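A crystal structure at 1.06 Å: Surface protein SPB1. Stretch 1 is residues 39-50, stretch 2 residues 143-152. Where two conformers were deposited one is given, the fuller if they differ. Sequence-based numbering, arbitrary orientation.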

ATOM      1  N   VAL A  39      -4.782  15.053 -20.407  1.00  6.91           N
ATOM      2  CA  VAL A  39      -5.250  13.680 -20.209  1.00  6.99           C
ATOM      3  C   VAL A  39      -4.368  12.995 -19.175  1.00  6.76           C
ATOM      4  O   VAL A  39      -3.142  12.908 -19.348  1.00  7.44           O
ATOM      5  CB  VAL A  39      -5.198  12.895 -21.521  1.00  7.96           C
ATOM      6  CG1 VAL A  39      -5.751  11.495 -21.299  1.00  9.54           C
ATOM      7  CG2 VAL A  39      -5.957  13.616 -22.642  1.00  9.14           C
ATOM      8  N   ILE A  40      -4.992  12.508 -18.102  1.00  6.86           N
ATOM      9  CA  ILE A  40      -4.317  11.792 -17.029  1.00  7.16           C
ATOM     10  C   ILE A  40      -4.734  10.331 -17.138  1.00  7.22           C
ATOM     11  O   ILE A  40      -5.909  10.001 -17.002  1.00  9.12           O
ATOM     12  CB  ILE A  40      -4.743  12.350 -15.656  1.00  7.72           C
ATOM     13  CG1 ILE A  40      -4.389  13.837 -15.550  1.00 10.30           C
ATOM     14  CG2 ILE A  40      -4.098  11.539 -14.530  1.00  9.11           C
ATOM     15  CD1 ILE A  40      -5.566  14.777 -15.778  1.00 14.54           C
ATOM     16  N   LYS A  41      -3.763   9.458 -17.387  1.00  6.90           N
ATOM     17  CA  LYS A  41      -4.022   8.026 -17.523  1.00  7.19           C
ATOM     18  C   LYS A  41      -3.285   7.293 -16.432  1.00  7.39           C
ATOM     19  O   LYS A  41      -2.088   7.484 -16.263  1.00 10.10           O
ATOM     20  CB  LYS A  41      -3.534   7.507 -18.869  1.00  8.39           C
ATOM     21  CG  LYS A  41      -4.416   7.870 -20.012  1.00 13.62           C
ATOM     22  CD  LYS A  41      -3.945   7.272 -21.327  1.00 17.69           C
ATOM     23  CE  LYS A  41      -4.861   7.687 -22.476  1.00 21.11           C
ATOM     24  NZ  LYS A  41      -4.449   7.031 -23.752  1.00 24.44           N
ATOM     25  N   ASP A  42      -3.979   6.438 -15.688  1.00  6.95           N
ATOM     26  CA  ASP A  42      -3.363   5.737 -14.547  1.00  7.12           C
ATOM     27  C   ASP A  42      -3.585   4.253 -14.722  1.00  7.12           C
ATOM     28  O   ASP A  42      -4.733   3.784 -14.791  1.00  8.75           O
ATOM     29  CB  ASP A  42      -4.019   6.240 -13.269  1.00  7.84           C
ATOM     30  CG  ASP A  42      -3.320   5.783 -12.019  1.00  8.47           C
ATOM     31  OD1 ASP A  42      -2.824   4.654 -11.946  1.00 12.52           O
ATOM     32  OD2 ASP A  42      -3.316   6.568 -11.027  1.00 10.90           O
ATOM     33  N   THR A  43      -2.479   3.520 -14.842  1.00  6.93           N
ATOM     34  CA  THR A  43      -2.524   2.069 -14.919  1.00  8.00           C
ATOM     35  C   THR A  43      -2.125   1.541 -13.531  1.00  6.65           C
ATOM     36  O   THR A  43      -0.983   1.688 -13.105  1.00  7.25           O
ATOM     37  CB  THR A  43      -1.568   1.527 -15.980  1.00  9.63           C
ATOM     38  OG1 THR A  43      -1.865   2.131 -17.239  1.00 11.61           O
ATOM     39  CG2 THR A  43      -1.684   0.002 -16.098  1.00 11.60           C
ATOM     40  N   MET A  44      -3.103   0.966 -12.847  1.00  6.74           N
ATOM     41  CA  MET A  44      -2.932   0.439 -11.500  1.00  6.76           C
ATOM     42  C   MET A  44      -2.356  -0.965 -11.561  1.00  7.43           C
ATOM     43  O   MET A  44      -2.410  -1.627 -12.598  1.00  8.13           O
ATOM     44  CB  MET A  44      -4.293   0.434 -10.822  1.00  6.60           C
ATOM     45  CG  MET A  44      -4.750   1.805 -10.366  1.00  7.14           C
ATOM     46  SD  MET A  44      -3.829   2.380  -8.909  1.00  7.30           S
ATOM     47  CE  MET A  44      -4.697   1.520  -7.608  1.00  8.12           C
ATOM     48  N   PRO A  45      -1.847  -1.461 -10.426  1.00  7.82           N
ATOM     49  CA  PRO A  45      -1.561  -2.891 -10.290  1.00  8.84           C
ATOM     50  C   PRO A  45      -2.850  -3.684 -10.488  1.00  7.96           C
ATOM     51  O   PRO A  45      -3.953  -3.148 -10.571  1.00  8.24           O
ATOM     52  CB  PRO A  45      -1.088  -3.029  -8.844  1.00 11.56           C
ATOM     53  CG  PRO A  45      -1.032  -1.766  -8.271  1.00 11.25           C
ATOM     54  CD  PRO A  45      -1.654  -0.757  -9.153  1.00  8.33           C
ATOM     55  N   SER A  46      -2.709  -4.991 -10.575  1.00  8.65           N
ATOM     56  CA  SER A  46      -3.861  -5.873 -10.565  0.79  9.27           C
ATOM     57  C   SER A  46      -4.762  -5.544  -9.375  1.00  8.23           C
ATOM     58  O   SER A  46      -4.266  -5.213  -8.287  1.00  7.56           O
ATOM     59  CB  SER A  46      -3.378  -7.322 -10.404  0.79 10.61           C
ATOM     60  OG  SER A  46      -4.459  -8.203 -10.130  0.79 12.00           O
ATOM     61  N   ALA A  47      -6.074  -5.724  -9.536  1.00  8.18           N
ATOM     62  CA  ALA A  47      -7.002  -5.514  -8.442  1.00  8.68           C
ATOM     63  C   ALA A  47      -6.791  -6.532  -7.306  1.00  8.39           C
ATOM     64  O   ALA A  47      -7.281  -6.310  -6.196  1.00  9.08           O
ATOM     65  CB  ALA A  47      -8.426  -5.579  -8.931  1.00  9.82           C
ATOM     66  N   SER A  48      -6.065  -7.624  -7.574  1.00  8.70           N
ATOM     67  CA  SER A  48      -5.685  -8.573  -6.529  1.00  9.65           C
ATOM     68  C   SER A  48      -4.533  -8.046  -5.663  1.00  8.47           C
ATOM     69  O   SER A  48      -4.174  -8.690  -4.675  1.00  9.54           O
ATOM     70  CB  SER A  48      -5.294  -9.910  -7.150  1.00 13.05           C
ATOM     71  OG  SER A  48      -4.148  -9.760  -7.962  1.00 14.97           O
ATOM     72  N   VAL A  49      -3.965  -6.907  -6.044  1.00  7.81           N
ATOM     73  CA  VAL A  49      -2.853  -6.261  -5.355  1.00  7.45           C
ATOM     74  C   VAL A  49      -3.288  -4.921  -4.765  1.00  6.28           C
ATOM     75  O   VAL A  49      -3.182  -4.716  -3.548  1.00  6.89           O
ATOM     76  CB  VAL A  49      -1.638  -6.090  -6.285  1.00  8.75           C
ATOM     77  CG1 VAL A  49      -0.540  -5.276  -5.602  1.00  9.70           C
ATOM     78  CG2 VAL A  49      -1.113  -7.448  -6.758  1.00 10.98           C
ATOM     79  N   VAL A  50      -3.728  -3.969  -5.601  1.00  6.38           N
ATOM     80  CA  VAL A  50      -4.392  -2.771  -5.095  1.00  6.62           C
ATOM     81  C   VAL A  50      -5.649  -2.575  -5.925  1.00  6.07           C
ATOM     82  O   VAL A  50      -5.577  -2.427  -7.155  1.00  7.01           O
ATOM     83  CB  VAL A  50      -3.555  -1.486  -5.140  1.00  6.93           C
ATOM     84  CG1 VAL A  50      -4.342  -0.344  -4.487  1.00  7.51           C
ATOM     85  CG2 VAL A  50      -2.205  -1.648  -4.461  1.00  8.24           C
TER
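Stretch 2, residues 143-152: PENTNIATIN

Stretch 2 opens with a short 3-10 segment, Pro143 to Asn145, and then runs as a β-strand from Thr146 to Asn152. It lies beside the strand Val39 to Thr43 of stretch 1, pointing the opposite way: the two N-to-C directions make an angle of 167°, and the axes come within 4.6 Å. The pairing is Val39 with Asn152, Ile40 with Ile151, Lys41 with Thr150, Asp42 with Ala149 and Thr43 with Ile148. Together the two stretches bury 652 Å², counting both sides.

The main rule here is written in the backbone. Every second pair closes a ring of two hydrogen bonds. Val39 N donates to Asn152 O at 2.8 Å, and Asn152 N returns to Val39 O at 3.0 Å. Lys41 N reaches Thr150 O at 2.9 Å, and Thr150 N reaches Lys41 O at 2.9 Å. The last ring is slightly looser on one side, with Thr43 N to Ile148 O at 2.9 Å and Ile148 N to Thr43 O at 3.1 Å. All six bonds have N-H...O angles of 155° or more. The intervening pairs draw closer, CA to CA 4.5 Å for Ile40 and Ile151 and 4.2 Å for Asp42 and Ala149, and their CA-H groups add contacts to carbonyls already used: Ile40 CA to Thr150 O at 3.2 Å, for example, and Ala149 CA to Lys41 O at 3.2 Å.

Side chains follow the alternation. Ile40, Asp42, Ala149 and Ile151 share one face, and all four are buried. Ile40 CG1 packs on Ile151 CG1 at 3.9 Å, while the small Ala149 sits across from Asp42, whose OD2 lies 4.2 Å from Ala149 CB; both carboxylate oxygens are hydrogen-bonded elsewhere in the structure. The other face carries Val39, Lys41, Thr43, Ile148, Thr150 and Asn152 and is more open on the whole. There Lys41 CB lies 3.6 Å from Thr150 OG1 while the extended lysine chain leads away, and Thr43 CB meets Ile148 CG2 at 4.0 Å.

Beyond the ladder, stretch 1 becomes a loop and packing takes over from pairing. Asn147, bonded covalently to a group elsewhere in the structure, places its CB 3.3 Å from Thr43 O and 3.9 Å from Met44 SD. Pro45 has its CA-to-CB bond pointing toward stretch 2, and its ring lies against it, with CD 3.7 Å from Thr146 O and CB 3.3 Å from Glu144 O. Val49 approaches that same carbonyl, CG1 to Glu144 O being 3.3 Å, after a turn in which Val49 N bonds Ser46 O at 2.8 Å.

Two waters complete the contact. Water 1 donates to Val39 O at 2.8 Å, accepts from Asn152 ND2 at 2.9 Å and hydrogen-bonds Thr150 OG1 at 2.9 Å, tying side chains to the ladder. Water 2 accepts from Ser46 N at 2.9 Å and donates to Glu144 O at 2.8 Å, bridging the loop to the 3-10 segment where no direct hydrogen bond links them.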

ATOM      1  N   PRO A 143       7.404  -4.408  -9.368  1.00 11.44           N
ATOM      2  CA  PRO A 143       6.492  -3.883 -10.389  1.00 11.69           C
ATOM      3  C   PRO A 143       5.036  -4.242 -10.115  1.00 10.25           C
ATOM      4  O   PRO A 143       4.144  -3.492 -10.468  1.00 10.78           O
ATOM      5  CB  PRO A 143       6.988  -4.544 -11.699  1.00 14.38           C
ATOM      6  CG  PRO A 143       8.375  -4.996 -11.416  1.00 17.34           C
ATOM      7  CD  PRO A 143       8.509  -5.204  -9.937  1.00 14.56           C
ATOM      8  N   GLU A 144       4.801  -5.388  -9.490  1.00 10.57           N
ATOM      9  CA  GLU A 144       3.435  -5.838  -9.221  1.00 12.49           C
ATOM     10  C   GLU A 144       2.699  -4.947  -8.236  1.00  8.94           C
ATOM     11  O   GLU A 144       1.477  -4.962  -8.230  1.00  9.37           O
ATOM     12  CB  GLU A 144       3.438  -7.268  -8.669  1.00 18.61           C
ATOM     13  CG  GLU A 144       4.411  -8.208  -9.347  1.00 23.22           C
ATOM     14  CD  GLU A 144       5.716  -8.373  -8.578  1.00 23.72           C
ATOM     15  OE1 GLU A 144       6.455  -7.394  -8.385  1.00 20.60           O
ATOM     16  OE2 GLU A 144       6.018  -9.507  -8.161  1.00 26.91           O
ATOM     17  N   ASN A 145       3.437  -4.192  -7.420  1.00  8.21           N
ATOM     18  CA  ASN A 145       2.851  -3.302  -6.428  1.00  7.65           C
ATOM     19  C   ASN A 145       2.822  -1.848  -6.921  1.00  7.30           C
ATOM     20  O   ASN A 145       2.492  -0.938  -6.158  1.00  7.80           O
ATOM     21  CB  ASN A 145       3.692  -3.318  -5.144  1.00  8.07           C
ATOM     22  CG  ASN A 145       3.548  -4.581  -4.289  1.00  7.86           C
ATOM     23  OD1 ASN A 145       3.231  -5.669  -4.749  1.00  8.33           O
ATOM     24  ND2 ASN A 145       3.887  -4.418  -3.031  1.00  8.35           N
ATOM     25  N   THR A 146       3.173  -1.619  -8.188  1.00  7.47           N
ATOM     26  CA  THR A 146       3.438  -0.275  -8.710  1.00  7.68           C
ATOM     27  C   THR A 146       2.345   0.154  -9.661  1.00  7.67           C
ATOM     28  O   THR A 146       1.857  -0.647 -10.463  1.00  9.19           O
ATOM     29  CB  THR A 146       4.822  -0.285  -9.391  1.00  8.98           C
ATOM     30  OG1 THR A 146       5.815  -0.652  -8.422  1.00 10.01           O
ATOM     31  CG2 THR A 146       5.217   1.070  -9.962  1.00 10.02           C
ATOM     32  N   ASN A 147       1.974   1.428  -9.583  1.00  7.49           N
ATOM     33  CA  ASN A 147       1.148   2.019 -10.621  1.00  7.54           C
ATOM     34  C   ASN A 147       1.909   3.122 -11.314  1.00  8.22           C
ATOM     35  O   ASN A 147       2.908   3.643 -10.793  1.00  9.00           O
ATOM     36  CB  ASN A 147      -0.127   2.618 -10.076  1.00  7.77           C
ATOM     37  CG  ASN A 147       0.135   3.794  -9.220  1.00  7.91           C
ATOM     38  OD1 ASN A 147       0.759   3.739  -8.172  1.00  9.25           O
ATOM     39  N   ILE A 148       1.423   3.487 -12.502  1.00  7.81           N
ATOM     40  CA  ILE A 148       2.009   4.572 -13.263  1.00  8.32           C
ATOM     41  C   ILE A 148       0.921   5.520 -13.718  1.00  8.37           C
ATOM     42  O   ILE A 148      -0.130   5.089 -14.174  1.00 11.60           O
ATOM     43  CB  ILE A 148       2.826   4.063 -14.484  1.00 10.70           C
ATOM     44  CG1 ILE A 148       3.507   5.238 -15.184  1.00 13.40           C
ATOM     45  CG2 ILE A 148       1.966   3.272 -15.428  1.00 13.23           C
ATOM     46  CD1 ILE A 148       4.530   4.857 -16.229  1.00 14.89           C
ATOM     47  N   ALA A 149       1.164   6.813 -13.572  1.00  7.29           N
ATOM     48  CA  ALA A 149       0.272   7.830 -14.097  1.00  6.97           C
ATOM     49  C   ALA A 149       1.034   8.664 -15.109  1.00  6.95           C
ATOM     50  O   ALA A 149       2.137   9.112 -14.845  1.00  9.50           O
ATOM     51  CB  ALA A 149      -0.235   8.722 -12.988  1.00  8.67           C
ATOM     52  N   THR A 150       0.400   8.916 -16.253  1.00  6.06           N
ATOM     53  CA  THR A 150       0.943   9.827 -17.253  1.00  6.33           C
ATOM     54  C   THR A 150      -0.008  11.018 -17.364  1.00  6.17           C
ATOM     55  O   THR A 150      -1.234  10.870 -17.204  1.00  6.91           O
ATOM     56  CB  THR A 150       1.119   9.162 -18.616  1.00  6.33           C
ATOM     57  OG1 THR A 150      -0.154   8.725 -19.089  1.00  7.08           O
ATOM     58  CG2 THR A 150       2.101   8.028 -18.557  1.00  7.72           C
ATOM     59  N   ILE A 151       0.556  12.179 -17.689  1.00  6.25           N
ATOM     60  CA  ILE A 151      -0.219  13.366 -17.953  1.00  6.48           C
ATOM     61  C   ILE A 151       0.323  13.969 -19.257  1.00  6.85           C
ATOM     62  O   ILE A 151       1.519  14.263 -19.352  1.00  7.70           O
ATOM     63  CB  ILE A 151      -0.143  14.384 -16.812  1.00  8.11           C
ATOM     64  CG1 ILE A 151      -0.518  13.731 -15.464  1.00 10.88           C
ATOM     65  CG2 ILE A 151      -1.021  15.600 -17.162  1.00  9.28           C
ATOM     66  CD1 ILE A 151       0.715  13.261 -14.612  1.00 13.27           C
ATOM     67  N   ASN A 152      -0.562  14.147 -20.229  1.00  6.61           N
ATOM     68  CA  ASN A 152      -0.162  14.643 -21.554  1.00  7.01           C
ATOM     69  C   ASN A 152      -1.139  15.726 -22.001  1.00  6.92           C
ATOM     70  O   ASN A 152      -2.349  15.614 -21.771  1.00  7.50           O
ATOM     71  CB  ASN A 152      -0.234  13.528 -22.596  1.00  8.03           C
ATOM     72  CG  ASN A 152       0.886  12.514 -22.484  1.00  8.00           C
ATOM     73  OD1 ASN A 152       1.995  12.736 -22.939  1.00  8.60           O
ATOM     74  ND2 ASN A 152       0.590  11.375 -21.867  1.00  7.56           N
TER
HETATM   75  O   HOH W   1      -1.829  10.654 -20.354  1.00  7.63           O
HETATM   76  O   HOH W   2      -0.053  -6.163 -10.185  1.00 10.11           O